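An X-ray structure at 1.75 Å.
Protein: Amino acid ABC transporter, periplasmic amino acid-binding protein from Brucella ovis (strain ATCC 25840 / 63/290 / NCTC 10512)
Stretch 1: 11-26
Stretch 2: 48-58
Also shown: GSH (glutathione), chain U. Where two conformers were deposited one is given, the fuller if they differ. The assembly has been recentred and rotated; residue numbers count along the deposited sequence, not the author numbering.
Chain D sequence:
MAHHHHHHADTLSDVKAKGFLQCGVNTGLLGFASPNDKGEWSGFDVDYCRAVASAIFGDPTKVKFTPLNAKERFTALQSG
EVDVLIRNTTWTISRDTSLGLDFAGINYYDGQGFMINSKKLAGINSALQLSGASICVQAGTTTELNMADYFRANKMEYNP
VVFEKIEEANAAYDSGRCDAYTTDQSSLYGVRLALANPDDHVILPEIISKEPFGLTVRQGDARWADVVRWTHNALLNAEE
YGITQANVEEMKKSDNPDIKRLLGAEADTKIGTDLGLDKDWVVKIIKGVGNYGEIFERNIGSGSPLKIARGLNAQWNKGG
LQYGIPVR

Stretch 1, residues 11-26: TLSDVKAKGFLQCGVN
Stretch 2 48-58: YCRAVASAIFG

How is the backbone laid out? Residues 11-18 form a helix, Gly 19 leaves it at phi/psi 92/12, and a strand begins at Leu 21. The second helix, already under way at Tyr 48, runs through Phe 57, and Gly 58 is the first residue to leave it, also with positive phi. It crosses the first helix at -81°, axes 11.1 Å apart, and runs nearly antiparallel to the strand (164°), 9.3 Å away. CA atoms pair Lys 16 with Ile 56 at 7.5 Å, Leu 21 with Ala 53 at 6.1 Å and Cys 23 with Cys 49 at 6.7 Å.

What holds the strand against the helix? Alternation turns Leu 21, Cys 23 and Val 25 toward it. Leu 21 (t, chi2 69°) places CD2 3.6 Å from Val 52 CG1 and 3.5 Å from Cys 49 O. Cys 23 and Cys 49 are both m, with Cys 23 SG 3.5 Å from Cys 49 CB, a packing contact and not a disulfide. Val 25 (m) brings CG1 to 3.8 Å from Cys 49 SG.

How do the two helices pack? Ile 56 (m, chi2 t) reaches the first helix with CD1, 4.0 Å from Leu 12 CD1 and 4.1 Å from Val 15 CG1; Leu 12 is t with chi2 60°, Val 15 t. Lys 16 (m) lays its CG 3.8 Å from Ile 56 CG2, while its chain end leads away.

What surrounds the Phe 57 ring? With chi1 -62° and chi2 -73°, the ring packs against the last turn of the first helix and the Gly 19-Phe 20 turn that follows. Val 15 O lies at its edge, 3.3 Å from Phe 57 CZ, and Gly 19 O lies over one face. Phe 57 CZ is also 3.6 Å from Val 15 CG1 and 3.4 Å from Phe 20 N. No hydrogen bond crosses between the stretches, so the contact rests on packing.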

# COMPACT_ATOMS: atom_id res chain seq x y z
N THR D 11 15.96 -12.46 -11.16
CA THR D 11 15.09 -12.37 -12.33
C THR D 11 15.48 -11.18 -13.18
O THR D 11 15.44 -11.25 -14.40
CB THR D 11 13.60 -12.27 -11.90
OG1 THR D 11 13.25 -13.41 -11.12
CG2 THR D 11 12.68 -12.21 -13.10
N LEU D 12 15.87 -10.08 -12.55
CA LEU D 12 16.30 -8.92 -13.33
C LEU D 12 17.41 -9.30 -14.32
O LEU D 12 17.35 -8.97 -15.51
CB LEU D 12 16.76 -7.79 -12.42
CG LEU D 12 17.18 -6.54 -13.20
CD1 LEU D 12 16.00 -6.00 -14.02
CD2 LEU D 12 17.71 -5.47 -12.26
N SER D 13 18.43 -9.99 -13.82
CA SER D 13 19.56 -10.38 -14.66
C SER D 13 19.14 -11.30 -15.80
O SER D 13 19.61 -11.17 -16.93
CB SER D 13 20.64 -11.06 -13.82
OG SER D 13 21.73 -11.47 -14.62
N ASP D 14 18.25 -12.24 -15.49
CA ASP D 14 17.77 -13.19 -16.49
C ASP D 14 16.91 -12.51 -17.55
O ASP D 14 16.99 -12.86 -18.73
CB ASP D 14 16.99 -14.32 -15.82
CG ASP D 14 17.84 -15.13 -14.86
OD1 ASP D 14 17.27 -15.81 -13.99
OD2 ASP D 14 19.08 -15.08 -14.98
N VAL D 15 16.11 -11.54 -17.12
CA VAL D 15 15.30 -10.75 -18.04
C VAL D 15 16.20 -9.96 -19.01
O VAL D 15 15.96 -9.94 -20.22
CB VAL D 15 14.34 -9.81 -17.26
CG1 VAL D 15 13.76 -8.74 -18.18
CG2 VAL D 15 13.23 -10.64 -16.58
N LYS D 16 17.23 -9.31 -18.49
CA LYS D 16 18.12 -8.55 -19.37
C LYS D 16 18.88 -9.49 -20.30
O LYS D 16 19.07 -9.17 -21.47
CB LYS D 16 19.11 -7.70 -18.57
CG LYS D 16 18.43 -6.68 -17.69
CD LYS D 16 19.38 -6.09 -16.67
CE LYS D 16 20.28 -5.06 -17.30
NZ LYS D 16 21.56 -4.92 -16.56
N ALA D 17 19.29 -10.64 -19.79
CA ALA D 17 20.00 -11.63 -20.59
C ALA D 17 19.16 -12.16 -21.76
O ALA D 17 19.68 -12.33 -22.86
CB ALA D 17 20.47 -12.77 -19.72
N LYS D 18 17.88 -12.44 -21.54
CA LYS D 18 17.09 -12.99 -22.64
C LYS D 18 16.60 -11.86 -23.54
O LYS D 18 16.27 -12.08 -24.71
CB LYS D 18 15.93 -13.84 -22.13
CG LYS D 18 14.83 -13.09 -21.42
CD LYS D 18 13.83 -14.08 -20.79
CE LYS D 18 12.68 -13.32 -20.11
NZ LYS D 18 11.74 -14.23 -19.40
N GLY D 19 16.60 -10.64 -23.01
CA GLY D 19 16.38 -9.44 -23.81
C GLY D 19 14.95 -8.96 -23.93
O GLY D 19 14.63 -8.10 -24.75
N PHE D 20 14.08 -9.52 -23.11
CA PHE D 20 12.68 -9.11 -23.08
C PHE D 20 12.07 -9.56 -21.76
O PHE D 20 12.66 -10.36 -21.04
CB PHE D 20 11.91 -9.71 -24.26
CG PHE D 20 11.86 -11.21 -24.24
CD1 PHE D 20 10.83 -11.87 -23.58
CD2 PHE D 20 12.83 -11.96 -24.88
CE1 PHE D 20 10.78 -13.25 -23.55
CE2 PHE D 20 12.78 -13.35 -24.85
CZ PHE D 20 11.76 -13.99 -24.20
N LEU D 21 10.88 -9.06 -21.49
CA LEU D 21 10.13 -9.41 -20.29
C LEU D 21 8.99 -10.38 -20.64
O LEU D 21 8.25 -10.14 -21.59
CB LEU D 21 9.59 -8.13 -19.64
CG LEU D 21 8.66 -8.20 -18.43
CD1 LEU D 21 9.40 -8.69 -17.20
CD2 LEU D 21 8.04 -6.84 -18.16
N GLN D 22 8.87 -11.49 -19.91
CA GLN D 22 7.77 -12.43 -20.15
C GLN D 22 6.66 -12.17 -19.13
O GLN D 22 6.87 -12.35 -17.94
CB GLN D 22 8.26 -13.88 -20.03
CG GLN D 22 7.29 -14.96 -20.53
CD GLN D 22 7.15 -14.99 -22.04
OE1 GLN D 22 8.15 -14.97 -22.77
NE2 GLN D 22 5.92 -15.08 -22.52
N CYS D 23 5.47 -11.76 -19.60
CA CYS D 23 4.38 -11.37 -18.68
C CYS D 23 3.14 -12.25 -18.74
O CYS D 23 2.65 -12.58 -19.83
CB CYS D 23 3.95 -9.94 -18.98
SG CYS D 23 5.24 -8.73 -18.74
N GLY D 24 2.61 -12.61 -17.58
CA GLY D 24 1.32 -13.28 -17.54
C GLY D 24 0.18 -12.28 -17.57
O GLY D 24 0.09 -11.40 -16.70
N VAL D 25 -0.71 -12.40 -18.56
CA VAL D 25 -1.83 -11.48 -18.72
C VAL D 25 -3.13 -12.23 -18.96
O VAL D 25 -3.15 -13.46 -18.99
CB VAL D 25 -1.57 -10.46 -19.86
CG1 VAL D 25 -0.34 -9.61 -19.56
CG2 VAL D 25 -1.41 -11.16 -21.19
N ASN D 26 -4.21 -11.47 -19.12
CA ASN D 26 -5.54 -12.03 -19.31
C ASN D 26 -5.65 -12.75 -20.66
O ASN D 26 -4.86 -12.48 -21.57
CB ASN D 26 -6.59 -10.92 -19.21
CG ASN D 26 -7.94 -11.44 -18.80
OD1 ASN D 26 -8.64 -12.07 -19.60
ND2 ASN D 26 -8.34 -11.17 -17.54
N TYR D 48 0.99 -1.69 -17.98
CA TYR D 48 1.82 -1.87 -16.79
C TYR D 48 3.00 -2.79 -17.11
O TYR D 48 4.12 -2.55 -16.68
CB TYR D 48 1.00 -2.41 -15.61
CG TYR D 48 0.78 -1.37 -14.53
CD1 TYR D 48 -0.23 -0.41 -14.66
CD2 TYR D 48 1.61 -1.30 -13.42
CE1 TYR D 48 -0.41 0.57 -13.70
CE2 TYR D 48 1.44 -0.30 -12.46
CZ TYR D 48 0.42 0.62 -12.61
OH TYR D 48 0.24 1.59 -11.65
N CYS D 49 2.73 -3.86 -17.85
CA CYS D 49 3.80 -4.74 -18.34
C CYS D 49 4.80 -3.98 -19.18
O CYS D 49 6.02 -4.14 -19.02
CB CYS D 49 3.24 -5.88 -19.17
SG CYS D 49 2.14 -6.98 -18.30
N ARG D 50 4.28 -3.17 -20.09
CA ARG D 50 5.14 -2.39 -20.95
C ARG D 50 5.92 -1.35 -20.15
O ARG D 50 7.02 -0.95 -20.55
CB ARG D 50 4.33 -1.70 -22.05
CG ARG D 50 3.56 -2.65 -22.96
CD ARG D 50 3.20 -1.97 -24.29
NE ARG D 50 2.35 -2.81 -25.11
CZ ARG D 50 2.79 -3.77 -25.91
NH1 ARG D 50 4.09 -4.04 -26.00
NH2 ARG D 50 1.93 -4.49 -26.61
N ALA D 51 5.36 -0.91 -19.03
CA ALA D 51 6.07 0.05 -18.17
C ALA D 51 7.32 -0.59 -17.57
O ALA D 51 8.38 0.04 -17.50
CB ALA D 51 5.14 0.59 -17.05
N VAL D 52 7.20 -1.84 -17.14
CA VAL D 52 8.34 -2.56 -16.59
C VAL D 52 9.37 -2.79 -17.69
O VAL D 52 10.57 -2.61 -17.47
CB VAL D 52 7.90 -3.87 -15.94
CG1 VAL D 52 9.09 -4.67 -15.47
CG2 VAL D 52 6.96 -3.56 -14.78
N ALA D 53 8.90 -3.17 -18.88
CA ALA D 53 9.81 -3.35 -19.99
C ALA D 53 10.53 -2.05 -20.33
O ALA D 53 11.72 -2.06 -20.69
CB ALA D 53 9.06 -3.89 -21.21
N SER D 54 9.83 -0.92 -20.22
CA SER D 54 10.47 0.36 -20.53
C SER D 54 11.51 0.72 -19.48
O SER D 54 12.60 1.18 -19.80
CB SER D 54 9.43 1.49 -20.64
OG SER D 54 8.37 1.14 -21.50
N ALA D 55 11.18 0.48 -18.21
CA ALA D 55 12.13 0.69 -17.12
C ALA D 55 13.45 -0.03 -17.34
O ALA D 55 14.52 0.47 -16.98
CB ALA D 55 11.51 0.22 -15.80
N ILE D 56 13.38 -1.22 -17.93
CA ILE D 56 14.53 -2.09 -18.05
C ILE D 56 15.26 -1.89 -19.36
O ILE D 56 16.49 -1.79 -19.38
CB ILE D 56 14.12 -3.57 -17.89
CG1 ILE D 56 13.50 -3.81 -16.51
CG2 ILE D 56 15.31 -4.50 -18.12
CD1 ILE D 56 12.88 -5.20 -16.36
N PHE D 57 14.49 -1.85 -20.44
CA PHE D 57 15.06 -1.88 -21.79
C PHE D 57 14.94 -0.54 -22.53
O PHE D 57 15.54 -0.37 -23.58
CB PHE D 57 14.38 -2.97 -22.63
CG PHE D 57 14.57 -4.36 -22.09
CD1 PHE D 57 15.79 -5.00 -22.19
CD2 PHE D 57 13.51 -5.04 -21.51
CE1 PHE D 57 15.97 -6.28 -21.69
CE2 PHE D 57 13.67 -6.33 -21.02
CZ PHE D 57 14.90 -6.95 -21.11
N GLY D 58 14.16 0.39 -21.98
CA GLY D 58 13.89 1.64 -22.68
C GLY D 58 13.08 1.45 -23.95
O GLY D 58 13.13 2.26 -24.88
N1 GSH U . -9.92 -10.45 -9.24
CA1 GSH U . -10.54 -11.77 -9.14
C1 GSH U . -9.47 -12.77 -8.70
O11 GSH U . -9.82 -13.95 -8.41
O12 GSH U . -8.26 -12.43 -8.62
CB1 GSH U . -11.10 -12.24 -10.49
CG1 GSH U . -9.95 -12.30 -11.52
CD1 GSH U . -10.46 -13.01 -12.78
OE1 GSH U . -9.91 -13.97 -13.21
N2 GSH U . -11.62 -12.46 -13.44
CA2 GSH U . -12.10 -13.15 -14.62
C2 GSH U . -11.07 -13.16 -15.76
O2 GSH U . -10.16 -12.40 -15.82
CB2 GSH U . -13.47 -12.60 -15.03
SG2 GSH U . -13.36 -10.92 -15.71
N3 GSH U . -11.24 -14.18 -16.77
CA3 GSH U . -10.31 -14.26 -17.87
C3 GSH U . -9.79 -15.69 -17.96
O31 GSH U . -9.16 -16.04 -18.99
O32 GSH U . -9.98 -16.52 -17.01